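Local coordinates for hypothetical protein (Mus musculus, PDB 1VKB) that probably acts as a gamma-glutamylamine cyclotransferase, releasing 5-oxoproline and a free amine from gamma-glutamylamines, at residues 63-68 and 126-131. Sequence-based numbering, arbitrary orientation.
Sequences PWLLYL and VYTTAT
Thr129 sets its methyl group against two side chains of the other strand. CG2 lies 3.8 Å from CD2 of Leu66, the two side chains running alongside and pointing the same way, and 3.9 Å from CE3 of Trp64, whose indole it meets obliquely. With OG1 anti to the backbone N (chi1 -177°), CG2 stands between the backbone N and the carbonyl carbon; OG1 accepts the N-H of Thr131 in an ST turn and also hydrogen-bonds Met99 O. Replacing Thr129 with alanine would probably open a gap beside Leu66 and Trp64 and leave the turn N-H without its acceptor. Beyond it, Tyr67 extends beside Thr128, CD1 4.0 Å from OG1, a hydroxyl whose hydrogen-bond partners include Thr103. Leu65 diverges from Thr129 and brings CD2 to within 3.8 Å of CG1 of Val126. Two backbone bonds bracket Leu66: Thr129 N to Leu65 O, and Tyr67 N to Thr129 O at 2.9 Å, this donor standing above the carbonyl plane. The strand axes cross at 78°, so the pairing is brief. It is a short parallel beta bridge, joining the 54-57/62-66 hairpin to strand 121-129 of the gamma-glutamyl cyclotransferase-like fold.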
ATOM      1  N   PRO A  63      -7.224  -3.238   3.052  1.00 14.74           N
ATOM      2  CA  PRO A  63      -6.466  -2.255   3.783  1.00 14.84           C
ATOM      3  C   PRO A  63      -6.412  -0.905   3.073  1.00 15.36           C
ATOM      4  O   PRO A  63      -6.141  -0.819   1.859  1.00 16.03           O
ATOM      5  CB  PRO A  63      -5.076  -2.866   3.846  1.00 14.47           C
ATOM      6  CG  PRO A  63      -4.930  -3.607   2.527  1.00 16.30           C
ATOM      7  CD  PRO A  63      -6.343  -4.166   2.320  1.00 15.08           C
ATOM      8  N   TRP A  64      -6.621   0.146   3.849  1.00 13.78           N
ATOM      9  CA  TRP A  64      -6.628   1.510   3.332  1.00 13.86           C
ATOM     10  C   TRP A  64      -5.785   2.400   4.186  1.00 15.25           C
ATOM     11  O   TRP A  64      -6.043   2.531   5.390  1.00 16.12           O
ATOM     12  CB  TRP A  64      -8.048   2.085   3.323  1.00 13.84           C
ATOM     13  CG  TRP A  64      -9.146   1.189   2.780  1.00 13.26           C
ATOM     14  CD1 TRP A  64      -9.829   0.238   3.447  1.00 16.36           C
ATOM     15  CD2 TRP A  64      -9.752   1.267   1.462  1.00 11.29           C
ATOM     16  NE1 TRP A  64     -10.808  -0.313   2.636  1.00 17.53           N
ATOM     17  CE2 TRP A  64     -10.771   0.304   1.414  1.00 12.96           C
ATOM     18  CE3 TRP A  64      -9.512   2.033   0.327  1.00 15.27           C
ATOM     19  CZ2 TRP A  64     -11.546   0.088   0.266  1.00 15.34           C
ATOM     20  CZ3 TRP A  64     -10.287   1.817  -0.806  1.00 16.90           C
ATOM     21  CH2 TRP A  64     -11.287   0.858  -0.817  1.00 15.50           C
ATOM     22  N   LEU A  65      -4.815   3.069   3.561  1.00 14.16           N
ATOM     23  CA  LEU A  65      -4.029   4.090   4.224  1.00 14.61           C
ATOM     24  C   LEU A  65      -4.738   5.436   4.003  1.00 15.39           C
ATOM     25  O   LEU A  65      -4.773   5.981   2.869  1.00 15.05           O
ATOM     26  CB  LEU A  65      -2.593   4.110   3.684  1.00 14.19           C
ATOM     27  CG  LEU A  65      -1.580   4.874   4.535  1.00 16.80           C
ATOM     28  CD1 LEU A  65      -1.410   4.174   5.888  1.00 27.35           C
ATOM     29  CD2 LEU A  65      -0.248   4.920   3.815  1.00 17.77           C
ATOM     30  N   LEU A  66      -5.382   5.919   5.074  1.00 15.31           N
ATOM     31  CA  LEU A  66      -6.225   7.100   4.988  1.00 14.80           C
ATOM     32  C   LEU A  66      -5.337   8.328   4.941  1.00 16.41           C
ATOM     33  O   LEU A  66      -4.397   8.444   5.719  1.00 17.67           O
ATOM     34  CB  LEU A  66      -7.212   7.178   6.124  1.00 15.66           C
ATOM     35  CG  LEU A  66      -8.006   5.953   6.467  1.00 13.18           C
ATOM     36  CD1 LEU A  66      -9.002   6.258   7.584  1.00 17.81           C
ATOM     37  CD2 LEU A  66      -8.674   5.420   5.216  1.00 13.95           C
ATOM     38  N   TYR A  67      -5.663   9.268   4.061  1.00 17.03           N
ATOM     39  CA  TYR A  67      -4.819  10.447   3.896  1.00 17.95           C
ATOM     40  C   TYR A  67      -5.168  11.488   4.971  1.00 21.31           C
ATOM     41  O   TYR A  67      -5.856  12.477   4.712  1.00 17.53           O
ATOM     42  CB  TYR A  67      -4.882  11.024   2.481  1.00 19.35           C
ATOM     43  CG  TYR A  67      -3.758  12.005   2.321  1.00 22.57           C
ATOM     44  CD1 TYR A  67      -2.449  11.569   2.177  1.00 21.87           C
ATOM     45  CD2 TYR A  67      -3.982  13.369   2.493  1.00 30.13           C
ATOM     46  CE1 TYR A  67      -1.395  12.463   2.124  1.00 23.95           C
ATOM     47  CE2 TYR A  67      -2.927  14.281   2.445  1.00 27.80           C
ATOM     48  CZ  TYR A  67      -1.640  13.821   2.270  1.00 32.95           C
ATOM     49  OH  TYR A  67      -0.587  14.732   2.203  1.00 33.59           O
ATOM     50  N   LEU A  68      -4.685  11.214   6.174  1.00 18.02           N
ATOM     51  CA  LEU A  68      -4.823  12.052   7.334  1.00 18.95           C
ATOM     52  C   LEU A  68      -3.471  12.125   8.035  1.00 19.64           C
ATOM     53  O   LEU A  68      -3.248  11.481   9.097  1.00 16.73           O
ATOM     54  CB  LEU A  68      -5.863  11.450   8.274  1.00 23.97           C
ATOM     55  CG  LEU A  68      -7.299  11.523   7.724  1.00 26.79           C
ATOM     56  CD1 LEU A  68      -8.177  10.536   8.411  1.00 27.52           C
ATOM     57  CD2 LEU A  68      -7.840  12.943   7.898  1.00 27.40           C
ATOM     58  N   VAL A 126       2.660   6.011  -3.000  1.00 14.69           N
ATOM     59  CA  VAL A 126       1.860   5.168  -2.097  1.00 17.71           C
ATOM     60  C   VAL A 126       0.402   5.362  -2.484  1.00 15.08           C
ATOM     61  O   VAL A 126       0.018   6.486  -2.850  1.00 15.20           O
ATOM     62  CB  VAL A 126       2.040   5.618  -0.620  1.00 17.27           C
ATOM     63  CG1 VAL A 126       1.268   4.679   0.320  1.00 17.76           C
ATOM     64  CG2 VAL A 126       3.509   5.612  -0.233  1.00 17.01           C
ATOM     65  N   TYR A 127      -0.378   4.283  -2.469  1.00 15.89           N
ATOM     66  CA  TYR A 127      -1.829   4.369  -2.725  1.00 15.73           C
ATOM     67  C   TYR A 127      -2.537   4.752  -1.407  1.00 17.08           C
ATOM     68  O   TYR A 127      -2.639   3.931  -0.507  1.00 16.83           O
ATOM     69  CB  TYR A 127      -2.344   3.052  -3.338  1.00 15.63           C
ATOM     70  CG  TYR A 127      -1.764   2.889  -4.724  1.00 15.25           C
ATOM     71  CD1 TYR A 127      -2.254   3.665  -5.786  1.00 16.22           C
ATOM     72  CD2 TYR A 127      -0.690   2.031  -4.971  1.00 16.43           C
ATOM     73  CE1 TYR A 127      -1.699   3.575  -7.052  1.00 16.38           C
ATOM     74  CE2 TYR A 127      -0.080   1.973  -6.259  1.00 17.36           C
ATOM     75  CZ  TYR A 127      -0.616   2.716  -7.275  1.00 18.89           C
ATOM     76  OH  TYR A 127      -0.064   2.660  -8.526  1.00 17.23           O
ATOM     77  N   THR A 128      -2.901   6.038  -1.270  1.00 17.05           N
ATOM     78  CA  THR A 128      -3.633   6.545  -0.086  1.00 16.65           C
ATOM     79  C   THR A 128      -5.080   6.757  -0.478  1.00 15.97           C
ATOM     80  O   THR A 128      -5.422   6.640  -1.633  1.00 16.86           O
ATOM     81  CB  THR A 128      -3.020   7.842   0.420  1.00 18.85           C
ATOM     82  OG1 THR A 128      -3.091   8.840  -0.612  1.00 19.32           O
ATOM     83  CG2 THR A 128      -1.559   7.655   0.678  1.00 23.40           C
ATOM     84  N   THR A 129      -5.947   7.066   0.475  1.00 15.29           N
ATOM     85  CA  THR A 129      -7.294   7.441   0.112  1.00 12.77           C
ATOM     86  C   THR A 129      -7.873   8.561   0.951  1.00 14.47           C
ATOM     87  O   THR A 129      -7.701   8.581   2.171  1.00 15.24           O
ATOM     88  CB  THR A 129      -8.224   6.262   0.055  1.00 16.19           C
ATOM     89  OG1 THR A 129      -9.500   6.739  -0.375  1.00 19.28           O
ATOM     90  CG2 THR A 129      -8.475   5.653   1.412  1.00 17.37           C
ATOM     91  N   ALA A 130      -8.495   9.495   0.241  1.00 13.78           N
ATOM     92  CA  ALA A 130      -9.307  10.586   0.795  1.00 15.22           C
ATOM     93  C   ALA A 130     -10.795  10.282   0.560  1.00 16.77           C
ATOM     94  O   ALA A 130     -11.671  11.083   0.926  1.00 17.37           O
ATOM     95  CB  ALA A 130      -8.965  11.869   0.128  1.00 18.06           C
ATOM     96  N   THR A 131     -11.116   9.130  -0.028  1.00 15.00           N
ATOM     97  CA  THR A 131     -12.544   8.847  -0.364  1.00 14.54           C
ATOM     98  C   THR A 131     -13.073   7.654   0.428  1.00 17.07           C
ATOM     99  O   THR A 131     -13.938   6.959  -0.026  1.00 16.72           O
ATOM    100  CB  THR A 131     -12.693   8.578  -1.876  1.00 16.31           C
ATOM    101  OG1 THR A 131     -11.745   7.568  -2.295  1.00 16.31           O
ATOM    102  CG2 THR A 131     -12.367   9.809  -2.696  1.00 16.60           C
TER